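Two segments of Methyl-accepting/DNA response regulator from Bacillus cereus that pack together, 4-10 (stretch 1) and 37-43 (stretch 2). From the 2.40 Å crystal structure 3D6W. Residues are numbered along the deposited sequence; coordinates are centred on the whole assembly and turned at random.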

# COMPACT_ATOMS: atom_id res chain seq x y z
N VAL A 4 9.57 -10.29 -2.74
CA VAL A 4 9.74 -10.90 -4.06
C VAL A 4 10.07 -12.37 -3.93
O VAL A 4 10.67 -12.79 -2.95
N VAL A 5 9.61 -13.14 -4.92
CA VAL A 5 10.01 -14.53 -5.13
C VAL A 5 10.82 -14.58 -6.43
O VAL A 5 10.41 -14.01 -7.44
N THR A 6 11.99 -15.24 -6.39
CA THR A 6 12.86 -15.39 -7.56
C THR A 6 12.54 -16.72 -8.21
O THR A 6 12.75 -17.77 -7.61
N LEU A 7 11.93 -16.63 -9.39
CA LEU A 7 11.65 -17.80 -10.23
C LEU A 7 12.86 -18.08 -11.13
O LEU A 7 13.46 -17.17 -11.69
N LYS A 8 13.18 -19.35 -11.30
CA LYS A 8 14.23 -19.78 -12.24
C LYS A 8 13.62 -19.91 -13.61
O LYS A 8 12.64 -20.65 -13.78
N THR A 9 14.16 -19.14 -14.57
CA THR A 9 13.86 -19.34 -16.01
C THR A 9 15.01 -20.06 -16.71
O THR A 9 16.02 -20.40 -16.09
N THR A 10 14.81 -20.33 -18.00
CA THR A 10 15.74 -21.14 -18.81
C THR A 10 17.19 -20.60 -18.74
O THR A 10 18.15 -21.35 -18.47
N GLU A 37 2.60 -13.08 -15.42
CA GLU A 37 3.22 -13.04 -16.74
C GLU A 37 4.23 -14.15 -16.97
O GLU A 37 4.69 -14.30 -18.09
N LEU A 38 4.64 -14.89 -15.94
CA LEU A 38 5.53 -16.03 -16.18
C LEU A 38 5.47 -17.09 -15.09
O LEU A 38 4.85 -16.89 -14.04
N THR A 39 6.07 -18.24 -15.39
CA THR A 39 6.15 -19.36 -14.50
C THR A 39 7.57 -19.82 -14.37
O THR A 39 8.36 -19.72 -15.27
N GLY A 40 7.90 -20.30 -13.20
CA GLY A 40 9.27 -20.64 -12.95
C GLY A 40 9.37 -21.51 -11.74
O GLY A 40 8.41 -21.76 -11.05
N THR A 41 10.58 -21.93 -11.48
CA THR A 41 10.88 -22.96 -10.53
C THR A 41 11.48 -22.26 -9.29
O THR A 41 12.11 -21.19 -9.40
N HIS A 42 11.21 -22.83 -8.13
CA HIS A 42 11.80 -22.37 -6.91
C HIS A 42 12.25 -23.57 -6.12
O HIS A 42 11.61 -24.62 -6.17
N LYS A 43 13.32 -23.41 -5.35
CA LYS A 43 13.86 -24.51 -4.56
C LYS A 43 13.12 -24.81 -3.26
O LYS A 43 13.27 -25.88 -2.69

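What holds the two stretches together where they meet? The strand 4-8 crosses strand 39-42 at 102° between their N-to-C directions, and the two share a single antiparallel bridge. At that bridge Lys8 N donates to Thr41 O at 2.9 Å, nearly straight at 163°, while the return bond from Thr41 N to Lys8 O is weak at 3.3 Å. The same carbonyl, Thr41 O, also receives a CA-H contact from Leu7 CA at 3.5 Å. Beside the hydrogen bonds, the CA-to-CB bonds of both residues point sideways, and Lys8 CB comes to 4.0 Å from Thr41 CG2. Thr41 has chi1 at -101°, between wells, whereas Lys8 is t at all four angles and carries its amine away from the contact.

How does Leu7 come to cover the most surface of any residue here? Its CA-to-CB bond points sideways, but with chi1 m and chi2 off-rotamer at -149° its CD1 lies against the start of the second strand. Leu7 CD1 sits 3.3 Å from Gly40 N and 3.8 Å from Thr39 C, and 3.9 Å from Leu38 CD1, an apolar contact. The backbones lie close at Gly40, which has no side chain: a CB there would point toward the first stretch and fall 2.5 Å from Leu7 CB and 3.0 Å from Lys8 O, both clashes. Without one, Gly40 CA approaches Lys8 O to 3.5 Å.

What does Leu38 add beyond its touch on Leu7? Its CA-to-CB bond points toward the first stretch, with chi1 p and chi2 at -14°, between wells. Its other methyl meets the residue just after strand 4-8, with Leu38 CD2 3.6 Å from Thr9 CG2. Thr9, with chi1 between wells at 23°, thus offers its methyl to this contact, and its hydroxyl is hydrogen-bonded to a residue just outside the stretches. Thr39, by contrast, points away and adds little.

Where does His42 find its partners? Its CA-to-CB bond is sideways, but chi1 t and chi2 at -74° bring the ring nearer the first strand. His42 CD2 lies 3.5 Å from Val5 CG1, on a valine with chi1 t, and 3.1 Å from Thr6 O. A water supplies the polar link between ring and strand: it accepts from Thr6 N at 2.9 Å and lies 2.8 Å from His42 NE2 in a hydrogen bond. Thr6 itself, chi1 m, keeps its side chain out of the contact, its OG1 bonded elsewhere in the structure.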

# COMPACT_ATOMS: atom_id res chain seq x y z
CB VAL A 4 10.85 -10.19 -4.94
CG1 VAL A 4 10.49 -8.74 -5.13
CG2 VAL A 4 12.22 -10.33 -4.34
CB VAL A 5 8.82 -15.49 -5.29
CG1 VAL A 5 9.25 -16.93 -4.89
CG2 VAL A 5 7.64 -15.03 -4.47
CB THR A 6 14.34 -15.21 -7.21
OG1 THR A 6 14.51 -13.97 -6.48
CG2 THR A 6 15.19 -15.13 -8.47
CB LEU A 7 10.43 -17.57 -11.13
CG LEU A 7 9.14 -16.90 -10.69
CD1 LEU A 7 7.97 -17.47 -11.43
CD2 LEU A 7 8.93 -17.01 -9.21
CB LYS A 8 14.80 -21.11 -11.79
CG LYS A 8 15.71 -21.81 -12.77
CD LYS A 8 16.53 -22.86 -12.07
CE LYS A 8 17.76 -23.21 -12.89
NZ LYS A 8 18.74 -23.92 -12.03
CB THR A 9 13.59 -18.03 -16.75
OG1 THR A 9 14.19 -16.95 -16.05
CG2 THR A 9 12.06 -17.79 -16.87
CB THR A 10 15.21 -21.28 -20.28
OG1 THR A 10 14.73 -20.02 -20.76
CG2 THR A 10 14.05 -22.27 -20.35
CB GLU A 37 3.93 -11.69 -16.92
CG GLU A 37 2.99 -10.48 -17.06
CD GLU A 37 3.75 -9.15 -17.28
OE1 GLU A 37 5.02 -9.14 -17.28
OE2 GLU A 37 3.06 -8.09 -17.47
CB LEU A 38 6.98 -15.59 -16.49
CG LEU A 38 8.07 -15.07 -15.53
CD1 LEU A 38 7.54 -14.69 -14.17
CD2 LEU A 38 9.22 -16.09 -15.39
CB THR A 39 5.20 -20.49 -14.90
OG1 THR A 39 3.87 -19.95 -14.89
CG2 THR A 39 5.26 -21.66 -13.85
CB THR A 41 11.81 -23.96 -11.24
OG1 THR A 41 11.04 -25.09 -11.65
CG2 THR A 41 12.98 -24.37 -10.40
CB HIS A 42 10.82 -21.54 -6.06
CG HIS A 42 11.53 -20.67 -5.07
ND1 HIS A 42 12.11 -21.16 -3.93
CD2 HIS A 42 11.82 -19.35 -5.10
CE1 HIS A 42 12.72 -20.18 -3.28
NE2 HIS A 42 12.55 -19.06 -3.96
CB LYS A 43 15.36 -24.26 -4.28
CG LYS A 43 15.70 -22.97 -3.51
CD LYS A 43 17.15 -22.97 -3.08
CE LYS A 43 17.39 -21.96 -1.98
NZ LYS A 43 18.84 -21.65 -1.91
O HOH W 1 12.66 -16.24 -3.70